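Local atomic coordinates of probable glucarate dehydratase (Mycobacterium smegmatis str. MC2 155, PDB entry 3VDG), a protein that probably dehydrates glucarate or a related sugar diacid, as a metal-dependent member of the enolase superfamily. Residues A[88-100]-A[139-151]. Numbering follows the deposited sequence.
Sequences AAHAIVGRSVFST and FEVACLDVQGQVT
The loop joining helices 79-92 and 100-111 of the N-terminal capping domain lies along helix 131-151, and Q147 is the main polar link across that seam. Its NE2 donates to V97 O at 2.8 Å, the N-H...O angle being 159°; the acceptor lies close to the amide plane, while the donor is tilted out of the carbonyl plane. A water accepts the other N-H of this amide at 2.9 Å and also bonds to F98 O and T100 OG1, and Q324 NE2 also hydrogen-bonds to T100 OG1. Two partners therefore fix the rotation of the amide. With chi1 at -71° and the chain extended beyond CG, Q147 passes over one face of the F98 ring: CG lies 3.6 Å from the ring centroid in a CH-pi contact, and the amide stacks on the ring with the planes 22° apart. V150 CG1 and T151 CG2 meet the ring edge, and R153 of the second subunit adds a cation-pi contact, so F98 also belongs to the dimer interface. V97 packs crosswise on V146, CG2 to CG1 3.9 Å, and its carbonyl also touches C143 CB. Farther along, the F139 ring reaches the C-terminal part of helix 79-92, where A88 CB approaches CE2 to 3.6 Å and I92 CD1 approaches CD1 to 3.8 Å. Since V97, C143 and V146 also touch strand 55-65, the contact closes a layer of helices over the three-stranded antiparallel sheet, the alpha+beta arrangement characteristic of the enolase-superfamily capping domain.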
loop_
_atom_site.group_PDB
_atom_site.type_symbol
_atom_site.label_atom_id
_atom_site.label_comp_id
_atom_site.label_asym_id
_atom_site.label_seq_id
_atom_site.Cartn_x
_atom_site.Cartn_y
_atom_site.Cartn_z
ATOM N N ALA A 88 13.884 2.549 20.542
ATOM C CA ALA A 88 12.629 2.801 19.834
ATOM C C ALA A 88 11.520 3.047 20.830
ATOM O O ALA A 88 10.738 3.983 20.687
ATOM C CB ALA A 88 12.265 1.600 18.951
ATOM N N ALA A 89 11.434 2.176 21.825
ATOM C CA ALA A 89 10.405 2.301 22.854
ATOM C C ALA A 89 10.465 3.682 23.501
ATOM O O ALA A 89 9.430 4.324 23.717
ATOM C CB ALA A 89 10.576 1.214 23.907
ATOM N N HIS A 90 11.672 4.149 23.808
ATOM C CA HIS A 90 11.830 5.458 24.452
ATOM C C HIS A 90 11.381 6.566 23.535
ATOM O O HIS A 90 10.713 7.523 23.956
ATOM C CB HIS A 90 13.283 5.675 24.892
ATOM C CG HIS A 90 13.536 7.026 25.524
ATOM N ND1 HIS A 90 13.168 7.315 26.789
ATOM C CD2 HIS A 90 14.151 8.172 25.021
ATOM C CE1 HIS A 90 13.519 8.582 27.078
ATOM N NE2 HIS A 90 14.118 9.106 25.997
ATOM N N ALA A 91 11.714 6.441 22.255
ATOM C CA ALA A 91 11.392 7.472 21.257
ATOM C C ALA A 91 9.897 7.664 20.991
ATOM O O ALA A 91 9.472 8.721 20.512
ATOM C CB ALA A 91 12.098 7.154 19.932
ATOM N N ILE A 92 9.091 6.647 21.248
ATOM C CA ILE A 92 7.680 6.730 20.822
ATOM C C ILE A 92 6.706 6.928 21.970
ATOM O O ILE A 92 5.508 6.997 21.748
ATOM C CB ILE A 92 7.249 5.513 19.979
ATOM C CG1 ILE A 92 7.324 4.245 20.814
ATOM C CG2 ILE A 92 8.171 5.385 18.778
ATOM C CD1 ILE A 92 6.825 3.016 20.059
ATOM N N VAL A 93 7.212 7.031 23.198
ATOM C CA VAL A 93 6.327 7.392 24.314
ATOM C C VAL A 93 5.638 8.730 24.012
ATOM O O VAL A 93 6.266 9.678 23.524
ATOM C CB VAL A 93 7.098 7.452 25.658
ATOM C CG1 VAL A 93 6.213 8.017 26.765
ATOM C CG2 VAL A 93 7.597 6.061 26.030
ATOM N N GLY A 94 4.333 8.794 24.268
ATOM C CA GLY A 94 3.598 10.012 23.997
ATOM C C GLY A 94 3.070 10.102 22.573
ATOM O O GLY A 94 2.781 11.190 22.104
ATOM N N ARG A 95 2.929 8.972 21.876
ATOM C CA ARG A 95 2.395 9.009 20.502
ATOM C C ARG A 95 1.140 8.156 20.400
ATOM O O ARG A 95 1.069 7.088 20.992
ATOM C CB ARG A 95 3.432 8.510 19.490
ATOM C CG ARG A 95 4.726 9.306 19.516
ATOM C CD ARG A 95 4.491 10.746 19.049
ATOM N NE ARG A 95 5.643 11.582 19.358
ATOM C CZ ARG A 95 5.786 12.832 18.934
ATOM N NH1 ARG A 95 4.846 13.384 18.191
ATOM N NH2 ARG A 95 6.869 13.519 19.246
ATOM N N SER A 96 0.145 8.630 19.653
ATOM C CA SER A 96 -1.100 7.898 19.430
ATOM C C SER A 96 -0.822 6.560 18.759
ATOM O O SER A 96 -0.016 6.512 17.843
ATOM C CB SER A 96 -2.005 8.693 18.497
ATOM O OG SER A 96 -3.133 7.918 18.122
ATOM N N VAL A 97 -1.523 5.503 19.158
ATOM C CA VAL A 97 -1.316 4.191 18.535
ATOM C C VAL A 97 -1.879 4.173 17.124
ATOM O O VAL A 97 -1.643 3.222 16.401
ATOM C CB VAL A 97 -1.961 3.029 19.340
ATOM C CG1 VAL A 97 -1.288 2.872 20.705
ATOM C CG2 VAL A 97 -3.465 3.230 19.505
ATOM N N PHE A 98 -2.641 5.203 16.742
ATOM C CA PHE A 98 -3.125 5.311 15.364
ATOM C C PHE A 98 -2.128 6.054 14.466
ATOM O O PHE A 98 -2.269 6.069 13.239
ATOM C CB PHE A 98 -4.493 6.010 15.322
ATOM C CG PHE A 98 -5.613 5.164 15.865
ATOM C CD1 PHE A 98 -6.332 4.319 15.024
ATOM C CD2 PHE A 98 -5.941 5.202 17.217
ATOM C CE1 PHE A 98 -7.356 3.529 15.508
ATOM C CE2 PHE A 98 -6.963 4.405 17.711
ATOM C CZ PHE A 98 -7.673 3.569 16.861
ATOM N N SER A 99 -1.116 6.661 15.073
ATOM C CA SER A 99 -0.138 7.441 14.296
ATOM C C SER A 99 1.101 6.611 13.930
ATOM O O SER A 99 2.227 6.981 14.251
ATOM C CB SER A 99 0.285 8.706 15.048
ATOM O OG SER A 99 -0.807 9.598 15.235
ATOM N N THR A 100 0.894 5.511 13.219
ATOM C CA THR A 100 1.989 4.613 12.895
ATOM C C THR A 100 2.987 5.214 11.890
ATOM O O THR A 100 4.168 4.884 11.943
ATOM C CB THR A 100 1.474 3.227 12.438
ATOM O OG1 THR A 100 0.520 3.408 11.388
ATOM C CG2 THR A 100 0.788 2.498 13.637
ATOM N N PHE A 139 6.490 -2.904 17.084
ATOM C CA PHE A 139 5.713 -1.799 17.647
ATOM C C PHE A 139 4.488 -1.508 16.802
ATOM O O PHE A 139 3.415 -1.198 17.333
ATOM C CB PHE A 139 6.568 -0.550 17.817
ATOM C CG PHE A 139 7.666 -0.730 18.811
ATOM C CD1 PHE A 139 7.391 -0.721 20.178
ATOM C CD2 PHE A 139 8.966 -0.956 18.385
ATOM C CE1 PHE A 139 8.398 -0.936 21.109
ATOM C CE2 PHE A 139 9.985 -1.156 19.317
ATOM C CZ PHE A 139 9.698 -1.137 20.677
ATOM N N GLU A 140 4.643 -1.620 15.485
ATOM C CA GLU A 140 3.513 -1.416 14.578
ATOM C C GLU A 140 2.468 -2.498 14.801
ATOM O O GLU A 140 1.269 -2.225 14.809
ATOM C CB GLU A 140 3.986 -1.445 13.120
ATOM C CG GLU A 140 2.941 -0.992 12.117
ATOM C CD GLU A 140 2.232 -2.141 11.397
ATOM O OE1 GLU A 140 2.390 -3.325 11.794
ATOM O OE2 GLU A 140 1.504 -1.854 10.415
ATOM N N VAL A 141 2.907 -3.737 14.981
ATOM C CA VAL A 141 1.941 -4.837 15.198
ATOM C C VAL A 141 1.205 -4.603 16.525
ATOM O O VAL A 141 -0.011 -4.728 16.594
ATOM C CB VAL A 141 2.630 -6.222 15.192
ATOM C CG1 VAL A 141 1.692 -7.309 15.717
ATOM C CG2 VAL A 141 3.083 -6.588 13.766
ATOM N N ALA A 142 1.954 -4.233 17.566
ATOM C CA ALA A 142 1.349 -3.917 18.856
ATOM C C ALA A 142 0.378 -2.724 18.765
ATOM O O ALA A 142 -0.669 -2.696 19.443
ATOM C CB ALA A 142 2.439 -3.661 19.908
ATOM N N CYS A 143 0.715 -1.727 17.947
ATOM C CA CYS A 143 -0.197 -0.586 17.739
ATOM C C CYS A 143 -1.505 -1.035 17.100
ATOM O O CYS A 143 -2.592 -0.607 17.518
ATOM C CB CYS A 143 0.437 0.506 16.858
ATOM S SG CYS A 143 1.601 1.585 17.727
ATOM N N LEU A 144 -1.414 -1.882 16.079
ATOM C CA LEU A 144 -2.635 -2.382 15.428
ATOM C C LEU A 144 -3.467 -3.211 16.411
ATOM O O LEU A 144 -4.702 -3.201 16.368
ATOM C CB LEU A 144 -2.287 -3.224 14.199
ATOM C CG LEU A 144 -1.685 -2.424 13.029
ATOM C CD1 LEU A 144 -1.317 -3.364 11.883
ATOM C CD2 LEU A 144 -2.658 -1.377 12.536
ATOM N N ASP A 145 -2.786 -3.990 17.251
ATOM C CA ASP A 145 -3.471 -4.773 18.279
ATOM C C ASP A 145 -4.280 -3.809 19.184
ATOM O O ASP A 145 -5.461 -4.036 19.435
ATOM C CB ASP A 145 -2.430 -5.595 19.074
ATOM C CG ASP A 145 -3.045 -6.575 20.087
ATOM O OD1 ASP A 145 -4.267 -6.860 20.055
ATOM O OD2 ASP A 145 -2.265 -7.081 20.935
ATOM N N VAL A 146 -3.657 -2.730 19.660
ATOM C CA VAL A 146 -4.396 -1.735 20.456
ATOM C C VAL A 146 -5.521 -1.081 19.643
ATOM O O VAL A 146 -6.653 -0.967 20.119
ATOM C CB VAL A 146 -3.480 -0.653 21.074
ATOM C CG1 VAL A 146 -4.313 0.320 21.924
ATOM C CG2 VAL A 146 -2.409 -1.308 21.960
ATOM N N GLN A 147 -5.238 -0.698 18.401
ATOM C CA GLN A 147 -6.299 -0.114 17.568
ATOM C C GLN A 147 -7.503 -1.049 17.543
ATOM O O GLN A 147 -8.645 -0.609 17.684
ATOM C CB GLN A 147 -5.809 0.108 16.136
ATOM C CG GLN A 147 -4.799 1.240 15.996
ATOM C CD GLN A 147 -4.360 1.422 14.562
ATOM O OE1 GLN A 147 -5.113 1.123 13.648
ATOM N NE2 GLN A 147 -3.150 1.929 14.358
ATOM N N GLY A 148 -7.246 -2.338 17.314
ATOM C CA GLY A 148 -8.338 -3.320 17.213
ATOM C C GLY A 148 -9.077 -3.431 18.536
ATOM O O GLY A 148 -10.303 -3.477 18.576
ATOM N N GLN A 149 -8.338 -3.449 19.641
ATOM C CA GLN A 149 -8.982 -3.587 20.936
ATOM C C GLN A 149 -9.872 -2.389 21.240
ATOM O O GLN A 149 -10.989 -2.527 21.721
ATOM C CB GLN A 149 -7.953 -3.735 22.054
ATOM C CG GLN A 149 -7.200 -5.061 22.020
ATOM C CD GLN A 149 -6.119 -5.067 23.067
ATOM O OE1 GLN A 149 -6.394 -4.769 24.233
ATOM N NE2 GLN A 149 -4.873 -5.353 22.660
ATOM N N VAL A 150 -9.376 -1.199 20.967
ATOM C CA VAL A 150 -10.147 -0.014 21.317
ATOM C C VAL A 150 -11.356 0.207 20.390
ATOM O O VAL A 150 -12.370 0.752 20.815
ATOM C CB VAL A 150 -9.234 1.236 21.433
ATOM C CG1 VAL A 150 -8.964 1.814 20.063
ATOM C CG2 VAL A 150 -9.870 2.278 22.356
ATOM N N THR A 151 -11.272 -0.258 19.144
ATOM C CA THR A 151 -12.387 -0.136 18.202
ATOM C C THR A 151 -13.311 -1.361 18.191
ATOM O O THR A 151 -14.349 -1.357 17.534
ATOM C CB THR A 151 -11.897 0.060 16.754
ATOM O OG1 THR A 151 -11.065 -1.040 16.374
ATOM C CG2 THR A 151 -11.120 1.353 16.623
HETATM O O HOH W 1 -2.204 3.160 11.882
#